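Local atomic coordinates of NLP/P60 (Enterococcus faecium, PDB entry 6B8C), a protein that acts as a secreted peptidoglycan hydrolase, probably an endopeptidase that cuts cell-wall peptides, and generates muropeptides that enhance host immunity. Residues T83-S88 and D137-M142; G73-Q78 and G102-V107. One frame throughout, in Å; residues are numbered along the deposited sequence.

In the fold
Both contacts belong to the NlpC/P60 domain and reach the same six-stranded antiparallel sheet, with centres about 13 Å apart. Contact 1 joins edge strand 83-85 to its neighbour 138-141; strand 95-98 follows, and then 106-112, whose start enters contact 2. There the partner is the loop 73-78, between helix 55-67 and strand 83-85. The segments alternate along the chain, 73-78, 83-88, 102-107, 137-142, so the two pairings cross in sequence. They also touch directly: F138 CZ of contact 1 lies 3.6 Å from T104 CG2 of contact 2. Through this contact strand 138-141, next to the sheet's edge, packs against the segment leading to H106, a likely active-site residue.

Contact 1: T83-S88 and D137-M142; sequences TKISVS and DFAVSM
I85 and A139 face each other as an antiparallel hydrogen-bonded pair, and the isoleucine side chain illustrates how one residue can span two positions of a neighbouring strand. I85 CB stands 4.0 Å from S141 OG. From there CG2 turns to A139, with the methyl carbons I85 CG2 and A139 CB 3.6 Å apart. The other branch leaves with CG1 roughly anti to the backbone N (chi1 -150°), and at its tip I85 CD1 reaches S141 OG at 3.3 Å, a methyl against a hydroxyl oxygen. T83 CG2 meets S141 CB on this same face of the sheet. Strand 83-85 is the edge of the six-stranded antiparallel sheet of the NlpC/P60 domain, and strand 138-141 joins it to strand 95-98, where D137 and F138 both oppose F97 in a classic beta bulge. I85 N donates to A139 O at 2.9 Å, and A139 N returns the bond to I85 O; S141 N to T83 O continues the series. On the other face K84 CE approaches the F138 ring obliquely, 4.0 Å from F138 CE2. Past the strand, V87 CG2 rests 3.8 Å from F138 CA.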
loop_
_atom_site.group_PDB
_atom_site.type_symbol
_atom_site.label_atom_id
_atom_site.label_comp_id
_atom_site.label_asym_id
_atom_site.label_seq_id
_atom_site.Cartn_x
_atom_site.Cartn_y
_atom_site.Cartn_z
ATOM N N THR A 83 0.704 8.938 -10.752
ATOM C CA THR A 83 0.306 10.343 -10.745
ATOM C C THR A 83 -0.471 10.651 -9.470
ATOM O O THR A 83 -1.405 9.926 -9.117
ATOM C CB THR A 83 -0.532 10.689 -11.983
ATOM O OG1 THR A 83 -1.148 11.972 -11.806
ATOM C CG2 THR A 83 -1.604 9.638 -12.228
ATOM N N LYS A 84 -0.066 11.711 -8.771
ATOM C CA LYS A 84 -0.733 12.096 -7.532
ATOM C C LYS A 84 -2.190 12.453 -7.794
ATOM O O LYS A 84 -2.549 12.975 -8.853
ATOM C CB LYS A 84 -0.011 13.272 -6.876
ATOM C CG LYS A 84 1.205 12.859 -6.068
ATOM C CD LYS A 84 1.972 14.065 -5.556
ATOM C CE LYS A 84 3.093 13.634 -4.626
ATOM N NZ LYS A 84 3.936 12.564 -5.232
ATOM N N ILE A 85 -3.038 12.162 -6.807
ATOM C CA ILE A 85 -4.481 12.251 -6.980
ATOM C C ILE A 85 -5.119 12.348 -5.599
ATOM O O ILE A 85 -4.491 12.041 -4.580
ATOM C CB ILE A 85 -5.003 11.031 -7.785
ATOM C CG1 ILE A 85 -6.249 11.396 -8.590
ATOM C CG2 ILE A 85 -5.270 9.840 -6.873
ATOM C CD1 ILE A 85 -6.660 10.330 -9.589
ATOM N N SER A 86 -6.367 12.807 -5.561
ATOM C CA SER A 86 -7.080 12.882 -4.297
ATOM C C SER A 86 -7.506 11.488 -3.849
ATOM O O SER A 86 -7.639 10.560 -4.652
ATOM C CB SER A 86 -8.304 13.793 -4.414
ATOM O OG SER A 86 -9.434 13.075 -4.879
ATOM N N VAL A 87 -7.712 11.345 -2.539
ATOM C CA VAL A 87 -8.156 10.062 -2.003
ATOM C C VAL A 87 -9.542 9.712 -2.529
ATOM O O VAL A 87 -9.885 8.531 -2.666
ATOM C CB VAL A 87 -8.114 10.092 -0.462
ATOM C CG1 VAL A 87 -8.458 8.728 0.117
ATOM C CG2 VAL A 87 -6.742 10.546 0.019
ATOM N N SER A 88 -10.352 10.725 -2.850
ATOM C CA SER A 88 -11.669 10.466 -3.425
ATOM C C SER A 88 -11.555 9.782 -4.781
ATOM O O SER A 88 -12.337 8.879 -5.100
ATOM C CB SER A 88 -12.451 11.773 -3.556
ATOM O OG SER A 88 -12.529 12.455 -2.317
ATOM N N ASP A 137 -3.488 10.820 3.489
ATOM C CA ASP A 137 -3.367 12.218 3.093
ATOM C C ASP A 137 -3.534 12.423 1.590
ATOM O O ASP A 137 -4.207 13.372 1.177
ATOM C CB ASP A 137 -2.027 12.785 3.570
ATOM C CG ASP A 137 -1.960 12.926 5.084
ATOM O OD1 ASP A 137 -2.800 13.651 5.660
ATOM O OD2 ASP A 137 -1.080 12.294 5.704
ATOM N N PHE A 138 -2.947 11.569 0.751
ATOM C CA PHE A 138 -3.225 11.666 -0.687
ATOM C C PHE A 138 -3.148 10.273 -1.302
ATOM O O PHE A 138 -2.971 9.276 -0.598
ATOM C CB PHE A 138 -2.285 12.669 -1.377
ATOM C CG PHE A 138 -0.823 12.327 -1.272
ATOM C CD1 PHE A 138 -0.050 12.849 -0.246
ATOM C CD2 PHE A 138 -0.217 11.508 -2.212
ATOM C CE1 PHE A 138 1.296 12.548 -0.151
ATOM C CE2 PHE A 138 1.130 11.202 -2.122
ATOM C CZ PHE A 138 1.886 11.721 -1.091
ATOM N N ALA A 139 -3.290 10.194 -2.626
ATOM C CA ALA A 139 -3.252 8.919 -3.318
ATOM C C ALA A 139 -2.422 9.064 -4.584
ATOM O O ALA A 139 -2.048 10.166 -4.991
ATOM C CB ALA A 139 -4.663 8.416 -3.646
ATOM N N VAL A 140 -2.143 7.925 -5.210
ATOM C CA VAL A 140 -1.297 7.846 -6.393
ATOM C C VAL A 140 -1.901 6.805 -7.322
ATOM O O VAL A 140 -2.077 5.644 -6.930
ATOM C CB VAL A 140 0.158 7.483 -6.044
ATOM C CG1 VAL A 140 0.919 7.093 -7.291
ATOM C CG2 VAL A 140 0.848 8.652 -5.353
ATOM N N SER A 141 -2.246 7.229 -8.537
ATOM C CA SER A 141 -2.728 6.325 -9.569
ATOM C C SER A 141 -1.553 5.638 -10.247
ATOM O O SER A 141 -0.493 6.241 -10.451
ATOM C CB SER A 141 -3.556 7.083 -10.608
ATOM O OG SER A 141 -4.668 7.734 -10.017
ATOM N N MET A 142 -1.754 4.373 -10.599
ATOM C CA MET A 142 -0.702 3.542 -11.164
ATOM C C MET A 142 -1.093 3.026 -12.546
ATOM O O MET A 142 -1.982 2.182 -12.678
ATOM C CB MET A 142 -0.404 2.370 -10.227
ATOM C CG MET A 142 -0.341 2.762 -8.757
ATOM S SD MET A 142 1.230 3.499 -8.281
ATOM C CE MET A 142 2.333 2.118 -8.566
#

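Contact 2: G73-Q78 and G102-V107; sequences GWTVPQ and GGTYHV
Two groups grip T104 OG1: T75 OG1, 2.6 Å away, and E79 OE1, which is hydrogen-bonded to it. The pairing shows how a buried hydroxyl can tie a loop to the approach of a strand. T104 O is also near T75 OG1, at 3.2 Å, at best a weak bond. The T75 hydroxyl is delivered by a torsion that sets OG1 anti to the backbone N (chi1 165°), while T104 OG1 sits between its own backbone N and carbonyl carbon (chi1 54°), and the two side chains meet at a slant. T75 CG2 presses on the same carbonyl, 3.1 Å from T104 O, a tight fit. Beside them V76 brings both methyls near G102 O, with V76 CG2 3.9 Å from G102 O, and E79 also binds G102 N through its other carboxylate oxygen.

Deeper in, Q78 and V107 cross at about a right angle, with Q78 OE1 3.8 Å from V107 CG1. The amide of Q78 is fixed by its outer partners: OE1 bonds to T59 OG1, and NE2 to the carbonyls of G72 and S56. Q78 thus hydrogen-bonds loop 73-78 to helix 55-67, while it only packs against V107 of strand 106-112. H106 turns the other way, touches C55 and bonds through NE2 to H118 ND1, an arrangement consistent with the Cys-His-His catalytic site of the papain-like NlpC/P60 fold.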
loop_
_atom_site.group_PDB
_atom_site.type_symbol
_atom_site.label_atom_id
_atom_site.label_comp_id
_atom_site.label_asym_id
_atom_site.label_seq_id
_atom_site.Cartn_x
_atom_site.Cartn_y
_atom_site.Cartn_z
ATOM N N GLY A 73 11.686 0.927 -2.351
ATOM C CA GLY A 73 11.775 0.005 -1.231
ATOM C C GLY A 73 11.297 0.571 0.088
ATOM O O GLY A 73 10.942 -0.197 0.989
ATOM N N TRP A 74 11.287 1.890 0.227
ATOM C CA TRP A 74 10.708 2.567 1.377
ATOM C C TRP A 74 9.637 3.536 0.874
ATOM O O TRP A 74 9.285 3.549 -0.309
ATOM C CB TRP A 74 11.788 3.248 2.224
ATOM C CG TRP A 74 12.757 4.118 1.467
ATOM C CD1 TRP A 74 13.647 3.724 0.505
ATOM C CD2 TRP A 74 12.962 5.522 1.647
ATOM N NE1 TRP A 74 14.374 4.801 0.061
ATOM C CE2 TRP A 74 13.974 5.917 0.748
ATOM C CE3 TRP A 74 12.380 6.489 2.475
ATOM C CZ2 TRP A 74 14.416 7.234 0.652
ATOM C CZ3 TRP A 74 12.825 7.798 2.378
ATOM C CH2 TRP A 74 13.830 8.157 1.474
ATOM N N THR A 75 9.113 4.352 1.787
ATOM C CA THR A 75 7.840 5.023 1.535
ATOM C C THR A 75 7.959 6.114 0.475
ATOM O O THR A 75 7.093 6.231 -0.400
ATOM C CB THR A 75 7.295 5.598 2.842
ATOM O OG1 THR A 75 6.255 6.541 2.559
ATOM C CG2 THR A 75 8.406 6.278 3.637
ATOM N N VAL A 76 9.021 6.912 0.521
ATOM C CA VAL A 76 9.069 8.155 -0.248
ATOM C C VAL A 76 9.274 7.905 -1.742
ATOM O O VAL A 76 8.568 8.525 -2.553
ATOM C CB VAL A 76 10.137 9.108 0.313
ATOM C CG1 VAL A 76 10.169 10.392 -0.492
ATOM C CG2 VAL A 76 9.845 9.412 1.774
ATOM N N PRO A 77 10.201 7.037 -2.173
ATOM C CA PRO A 77 10.279 6.736 -3.615
ATOM C C PRO A 77 8.966 6.250 -4.204
ATOM O O PRO A 77 8.647 6.588 -5.353
ATOM C CB PRO A 77 11.368 5.656 -3.693
ATOM C CG PRO A 77 11.551 5.167 -2.288
ATOM C CD PRO A 77 11.269 6.348 -1.428
ATOM N N GLN A 78 8.175 5.495 -3.440
ATOM C CA GLN A 78 6.888 5.018 -3.931
ATOM C C GLN A 78 5.929 6.151 -4.271
ATOM O O GLN A 78 4.920 5.905 -4.941
ATOM C CB GLN A 78 6.255 4.084 -2.896
ATOM C CG GLN A 78 7.120 2.884 -2.560
ATOM C CD GLN A 78 6.357 1.778 -1.852
ATOM O OE1 GLN A 78 5.179 1.925 -1.530
ATOM N NE2 GLN A 78 7.029 0.660 -1.616
ATOM N N GLY A 102 7.120 13.995 0.037
ATOM C CA GLY A 102 8.473 14.100 0.525
ATOM C C GLY A 102 8.672 13.580 1.931
ATOM O O GLY A 102 9.803 13.238 2.299
ATOM N N GLY A 103 7.604 13.506 2.720
ATOM C CA GLY A 103 7.699 13.048 4.089
ATOM C C GLY A 103 6.615 12.055 4.449
ATOM O O GLY A 103 6.167 12.012 5.599
ATOM N N THR A 104 6.175 11.263 3.473
ATOM C CA THR A 104 5.196 10.229 3.762
ATOM C C THR A 104 5.775 9.216 4.738
ATOM O O THR A 104 6.948 8.845 4.652
ATOM C CB THR A 104 4.749 9.522 2.484
ATOM O OG1 THR A 104 5.897 9.045 1.774
ATOM C CG2 THR A 104 3.950 10.469 1.603
ATOM N N TYR A 105 4.945 8.785 5.684
ATOM C CA TYR A 105 5.357 7.829 6.696
ATOM C C TYR A 105 4.570 6.528 6.636
ATOM O O TYR A 105 4.859 5.610 7.413
ATOM C CB TYR A 105 5.232 8.451 8.099
ATOM C CG TYR A 105 3.846 8.958 8.447
ATOM C CD1 TYR A 105 2.895 8.110 9.000
ATOM C CD2 TYR A 105 3.492 10.285 8.230
ATOM C CE1 TYR A 105 1.629 8.565 9.323
ATOM C CE2 TYR A 105 2.225 10.752 8.551
ATOM C CZ TYR A 105 1.299 9.884 9.098
ATOM O OH TYR A 105 0.038 10.333 9.421
ATOM N N HIS A 106 3.593 6.417 5.741
ATOM C CA HIS A 106 2.771 5.220 5.664
ATOM C C HIS A 106 2.149 5.137 4.279
ATOM O O HIS A 106 1.860 6.158 3.650
ATOM C CB HIS A 106 1.676 5.218 6.735
ATOM C CG HIS A 106 1.047 3.876 6.946
ATOM N ND1 HIS A 106 1.654 2.879 7.679
ATOM C CD2 HIS A 106 -0.128 3.362 6.511
ATOM C CE1 HIS A 106 0.877 1.811 7.692
ATOM N NE2 HIS A 106 -0.210 2.077 6.990
ATOM N N VAL A 107 1.927 3.905 3.830
ATOM C CA VAL A 107 1.351 3.631 2.521
ATOM C C VAL A 107 0.449 2.410 2.633
ATOM O O VAL A 107 0.655 1.534 3.476
ATOM C CB VAL A 107 2.452 3.415 1.454
ATOM C CG1 VAL A 107 3.181 2.104 1.700
ATOM C CG2 VAL A 107 1.867 3.456 0.053
#